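Side-chain contacts in ribonucleoside-diphosphate reductase (Pseudomonas aeruginosa, PDB 5IM3), which probably reduces ribonucleoside diphosphates to the deoxyribonucleotide precursors of DNA, under allosteric control by bound nucleotides such as dATP: residues A[467-470]-A[476-479]; A[450-455]-A[462-467]. One frame throughout, in Å; residues are numbered along the deposited sequence.

Following the chain from its N terminus, strand 450-455 of the barrel domain comes first, and the short helix 461-465 follows it. Interaction 2 closes this first loop by folding the helix back over the strand it has just left, with six residues between the two segments. The chain then runs on to L467, the residue common to both segment pairs, and makes a second loop, which interaction 1 closes between 467-470 and 476-479 before strand 482-487 begins. The two loops therefore stand in series, neither crossing nor enclosing the other. Together they span the crossover of a beta-alpha-beta unit, interaction 2 tying strand to helix and interaction 1 shaping the connection to the next strand.

Interaction 1: A[467-470]-A[476-479]; sequences LRKN and RRTH
R477 lies against the backbone carbonyls of L467 and K469, with CB of R477 3.7 Å from O of L467. The chain bends (chi2 46°), placing CG of R477 3.4 Å from both O of L467 and O of K469. CD passes both at longer range, and NE comes near CB of K469. At the tip, NH2 of R477 meets CB of K469 at 3.3 Å and hydrogen-bonds the carbonyl of T471. A long arginine suits this place: its methylenes pack on these carbonyls while its guanidinium reaches backbone oxygen. N of T478 joins the backbones, donating to O of L467 at 3.0 Å with a nearly straight N-H...O angle (160°). H479 adds a longer, more bent bond (140°), in which NE2 of H479 donates to O of K469 at 3.2 Å, near the imidazole plane. The apolar part is L467, CD2 of L467 lying 4.1 Å from CG2 of T478 and in van der Waals contact with O of R476. OG1 of T478, buried with no partner in the model, meets CB of L467 at 3.6 Å. Helix 427-440 packs on L467 and T478, helix 544-558 on R468 and K469, and strand 482-487 on L467 through T483.

Interaction 2: A[450-455]-A[462-467]; sequences VCAYLE and EEFLEL
F464 reaches from helix 461-465 to strand 450-455 and meets it through L454 and A452. The chief interaction is a CH-pi contact: CB of L454 sits over one face of the F464 ring, 3.8 Å from the centroid and only 4° off the ring normal. Van der Waals contact between apolar groups extends it. CD2 of L454 lies 3.9 Å from CB of F464, as the two side chains run past each other in opposite directions, and the methyl of A452 approaches CE1 of the F464 ring at 4.3 Å. With CG of F464 anti to its own backbone nitrogen (chi1 -173°), the ring extends to the strand. The polar element is an approach at the ring edge, where O of A452 lies 3.3 Å from CZ of F464, near the ring plane; the slightly positive rim of an aromatic ring would suit such an oxygen. Phenylalanine is long enough to bridge strand and helix, leucine offers methylene and methyl for its face and base, and small alanine leaves room for the ring edge. T483 of strand 482-487 also touches F464. The arrangement is characteristic of a beta-alpha-beta crossover, with parallel strands 450-455 and 482-487 covered by their connecting helix in the alpha-beta barrel of ribonucleotide reductase.

Interaction 1: A[467-470]-A[476-479]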
loop_
_atom_site.group_PDB
_atom_site.type_symbol
_atom_site.label_atom_id
_atom_site.label_comp_id
_atom_site.label_asym_id
_atom_site.label_seq_id
_atom_site.Cartn_x
_atom_site.Cartn_y
_atom_site.Cartn_z
ATOM N N LEU A 467 8.386 4.884 -23.844
ATOM C CA LEU A 467 7.482 4.828 -24.987
ATOM C C LEU A 467 6.434 3.727 -24.875
ATOM O O LEU A 467 5.399 3.816 -25.542
ATOM C CB LEU A 467 8.288 4.643 -26.275
ATOM C CG LEU A 467 9.059 5.865 -26.781
ATOM C CD1 LEU A 467 9.975 5.485 -27.936
ATOM C CD2 LEU A 467 8.096 6.965 -27.209
ATOM N N ARG A 468 6.663 2.696 -24.059
ATOM C CA ARG A 468 5.747 1.564 -23.984
ATOM C C ARG A 468 4.968 1.506 -22.671
ATOM O O ARG A 468 4.376 0.469 -22.353
ATOM C CB ARG A 468 6.510 0.259 -24.209
ATOM C CG ARG A 468 7.116 0.130 -25.609
ATOM C CD ARG A 468 6.045 0.022 -26.689
ATOM N NE ARG A 468 5.201 -1.156 -26.498
ATOM C CZ ARG A 468 5.356 -2.315 -27.133
ATOM N NH1 ARG A 468 6.322 -2.474 -28.031
ATOM N NH2 ARG A 468 4.531 -3.320 -26.875
ATOM N N LYS A 469 4.939 2.598 -21.907
ATOM C CA LYS A 469 4.076 2.654 -20.733
ATOM C C LYS A 469 2.613 2.578 -21.152
ATOM O O LYS A 469 2.221 3.102 -22.198
ATOM C CB LYS A 469 4.325 3.941 -19.942
ATOM C CG LYS A 469 5.541 3.905 -19.027
ATOM C CD LYS A 469 5.522 5.082 -18.056
ATOM C CE LYS A 469 6.539 4.903 -16.939
ATOM N NZ LYS A 469 6.483 5.987 -15.908
ATOM N N ASN A 470 1.799 1.917 -20.326
ATOM C CA ASN A 470 0.382 1.771 -20.648
ATOM C C ASN A 470 -0.370 3.085 -20.471
ATOM O O ASN A 470 -1.313 3.371 -21.220
ATOM C CB ASN A 470 -0.246 0.687 -19.772
ATOM C CG ASN A 470 0.577 -0.582 -19.736
ATOM O OD1 ASN A 470 0.986 -1.038 -18.666
ATOM N ND2 ASN A 470 0.825 -1.163 -20.905
ATOM N N ARG A 476 3.449 10.740 -26.319
ATOM C CA ARG A 476 4.782 10.288 -25.938
ATOM C C ARG A 476 4.840 8.765 -25.839
ATOM O O ARG A 476 5.669 8.209 -25.116
ATOM C CB ARG A 476 5.202 10.943 -24.622
ATOM C CG ARG A 476 5.202 12.472 -24.679
ATOM C CD ARG A 476 5.383 13.113 -23.308
ATOM N NE ARG A 476 6.726 12.909 -22.775
ATOM C CZ ARG A 476 7.788 13.628 -23.124
ATOM N NH1 ARG A 476 7.674 14.606 -24.013
ATOM N NH2 ARG A 476 8.971 13.365 -22.583
ATOM N N ARG A 477 3.964 8.081 -26.577
ATOM C CA ARG A 477 3.868 6.628 -26.561
ATOM C C ARG A 477 3.873 6.089 -27.985
ATOM O O ARG A 477 3.343 6.716 -28.905
ATOM C CB ARG A 477 2.582 6.161 -25.854
ATOM C CG ARG A 477 2.766 5.666 -24.434
ATOM C CD ARG A 477 3.629 6.606 -23.642
ATOM N NE ARG A 477 3.389 6.522 -22.210
ATOM C CZ ARG A 477 4.020 7.276 -21.319
ATOM N NH1 ARG A 477 4.929 8.151 -21.726
ATOM N NH2 ARG A 477 3.745 7.158 -20.025
ATOM N N THR A 478 4.466 4.906 -28.155
ATOM C CA THR A 478 4.406 4.150 -29.409
ATOM C C THR A 478 4.056 2.709 -29.036
ATOM O O THR A 478 4.945 1.870 -28.874
ATOM C CB THR A 478 5.727 4.229 -30.192
ATOM O OG1 THR A 478 6.797 3.696 -29.400
ATOM C CG2 THR A 478 6.056 5.670 -30.582
ATOM N N HIS A 479 2.757 2.425 -28.908
ATOM C CA HIS A 479 2.296 1.121 -28.437
ATOM C C HIS A 479 2.408 0.021 -29.484
ATOM O O HIS A 479 2.146 -1.143 -29.158
ATOM C CB HIS A 479 0.840 1.204 -27.972
ATOM C CG HIS A 479 0.620 2.161 -26.842
ATOM N ND1 HIS A 479 -0.135 3.306 -26.974
ATOM C CD2 HIS A 479 1.061 2.146 -25.562
ATOM C CE1 HIS A 479 -0.154 3.954 -25.824
ATOM N NE2 HIS A 479 0.564 3.270 -24.950
#

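Interaction 2: A[450-455]-A[462-467]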
loop_
_atom_site.group_PDB
_atom_site.type_symbol
_atom_site.label_atom_id
_atom_site.label_comp_id
_atom_site.label_asym_id
_atom_site.label_seq_id
_atom_site.Cartn_x
_atom_site.Cartn_y
_atom_site.Cartn_z
ATOM N N VAL A 450 8.516 -3.703 -36.056
ATOM C CA VAL A 450 9.715 -2.883 -36.178
ATOM C C VAL A 450 10.237 -2.580 -34.778
ATOM O O VAL A 450 9.465 -2.441 -33.826
ATOM C CB VAL A 450 9.426 -1.580 -36.966
ATOM C CG1 VAL A 450 8.249 -0.843 -36.360
ATOM C CG2 VAL A 450 10.655 -0.680 -37.023
ATOM N N CYS A 451 11.562 -2.497 -34.650
ATOM C CA CYS A 451 12.211 -2.175 -33.382
ATOM C C CYS A 451 13.130 -0.982 -33.590
ATOM O O CYS A 451 14.033 -1.034 -34.430
ATOM C CB CYS A 451 13.010 -3.365 -32.838
ATOM S SG CYS A 451 13.826 -3.040 -31.246
ATOM N N ALA A 452 12.915 0.079 -32.815
ATOM C CA ALA A 452 13.758 1.264 -32.875
ATOM C C ALA A 452 14.864 1.186 -31.829
ATOM O O ALA A 452 14.623 0.810 -30.678
ATOM C CB ALA A 452 12.924 2.530 -32.665
ATOM N N TYR A 453 16.080 1.538 -32.240
ATOM C CA TYR A 453 17.253 1.527 -31.376
ATOM C C TYR A 453 17.727 2.952 -31.115
ATOM O O TYR A 453 17.707 3.796 -32.015
ATOM C CB TYR A 453 18.391 0.723 -32.006
ATOM C CG TYR A 453 18.224 -0.776 -31.940
ATOM C CD1 TYR A 453 17.368 -1.439 -32.812
ATOM C CD2 TYR A 453 18.954 -1.533 -31.036
ATOM C CE1 TYR A 453 17.226 -2.811 -32.766
ATOM C CE2 TYR A 453 18.816 -2.908 -30.982
ATOM C CZ TYR A 453 17.949 -3.540 -31.851
ATOM O OH TYR A 453 17.805 -4.904 -31.807
ATOM N N LEU A 454 18.165 3.212 -29.885
ATOM C CA LEU A 454 18.712 4.515 -29.525
ATOM C C LEU A 454 19.894 4.330 -28.584
ATOM O O LEU A 454 19.832 3.528 -27.649
ATOM C CB LEU A 454 17.656 5.403 -28.867
ATOM C CG LEU A 454 17.981 6.895 -28.888
ATOM C CD1 LEU A 454 17.832 7.450 -30.298
ATOM C CD2 LEU A 454 17.100 7.653 -27.909
ATOM N N GLU A 455 20.966 5.077 -28.835
ATOM C CA GLU A 455 22.170 4.979 -28.025
ATOM C C GLU A 455 21.989 5.741 -26.712
ATOM O O GLU A 455 21.229 6.711 -26.633
ATOM C CB GLU A 455 23.373 5.511 -28.808
ATOM C CG GLU A 455 24.721 4.997 -28.326
ATOM C CD GLU A 455 25.807 5.125 -29.377
ATOM O OE1 GLU A 455 25.496 5.000 -30.584
ATOM O OE2 GLU A 455 26.976 5.346 -29.001
ATOM N N GLU A 462 15.636 9.482 -22.202
ATOM C CA GLU A 462 14.700 9.348 -21.090
ATOM C C GLU A 462 13.265 9.211 -21.589
ATOM O O GLU A 462 12.509 8.362 -21.104
ATOM C CB GLU A 462 14.838 10.540 -20.137
ATOM C CG GLU A 462 16.164 10.566 -19.390
ATOM C CD GLU A 462 16.384 11.848 -18.613
ATOM O OE1 GLU A 462 16.176 12.940 -19.187
ATOM O OE2 GLU A 462 16.763 11.766 -17.425
ATOM N N GLU A 463 12.865 10.045 -22.548
ATOM C CA GLU A 463 11.562 9.853 -23.178
ATOM C C GLU A 463 11.492 8.502 -23.887
ATOM O O GLU A 463 10.437 7.858 -23.895
ATOM C CB GLU A 463 11.282 10.997 -24.158
ATOM C CG GLU A 463 9.869 11.019 -24.736
ATOM C CD GLU A 463 9.668 12.133 -25.757
ATOM O OE1 GLU A 463 10.671 12.760 -26.167
ATOM O OE2 GLU A 463 8.508 12.377 -26.160
ATOM N N PHE A 464 12.610 8.052 -24.466
ATOM C CA PHE A 464 12.637 6.786 -25.199
ATOM C C PHE A 464 12.287 5.610 -24.296
ATOM O O PHE A 464 11.542 4.710 -24.696
ATOM C CB PHE A 464 14.023 6.592 -25.820
ATOM C CG PHE A 464 14.137 5.413 -26.751
ATOM C CD1 PHE A 464 13.679 5.493 -28.056
ATOM C CD2 PHE A 464 14.755 4.240 -26.335
ATOM C CE1 PHE A 464 13.808 4.418 -28.923
ATOM C CE2 PHE A 464 14.885 3.162 -27.197
ATOM C CZ PHE A 464 14.411 3.253 -28.493
ATOM N N LEU A 465 12.818 5.599 -23.070
ATOM C CA LEU A 465 12.596 4.472 -22.171
ATOM C C LEU A 465 11.127 4.291 -21.816
ATOM O O LEU A 465 10.737 3.194 -21.405
ATOM C CB LEU A 465 13.407 4.648 -20.883
ATOM C CG LEU A 465 14.915 4.855 -21.026
ATOM C CD1 LEU A 465 15.555 4.991 -19.657
ATOM C CD2 LEU A 465 15.560 3.725 -21.793
ATOM N N GLU A 466 10.307 5.329 -21.965
ATOM C CA GLU A 466 8.929 5.297 -21.492
ATOM C C GLU A 466 7.921 5.110 -22.614
ATOM O O GLU A 466 6.713 5.158 -22.360
ATOM C CB GLU A 466 8.602 6.578 -20.725
ATOM C CG GLU A 466 9.540 6.866 -19.572
ATOM C CD GLU A 466 8.932 7.822 -18.563
ATOM O OE1 GLU A 466 9.467 7.923 -17.439
ATOM O OE2 GLU A 466 7.908 8.460 -18.889
ATOM N N LEU A 467 8.386 4.884 -23.844
ATOM C CA LEU A 467 7.482 4.828 -24.987
ATOM C C LEU A 467 6.434 3.727 -24.875
ATOM O O LEU A 467 5.399 3.816 -25.542
ATOM C CB LEU A 467 8.288 4.643 -26.275
ATOM C CG LEU A 467 9.059 5.865 -26.781
ATOM C CD1 LEU A 467 9.975 5.485 -27.936
ATOM C CD2 LEU A 467 8.096 6.965 -27.209
#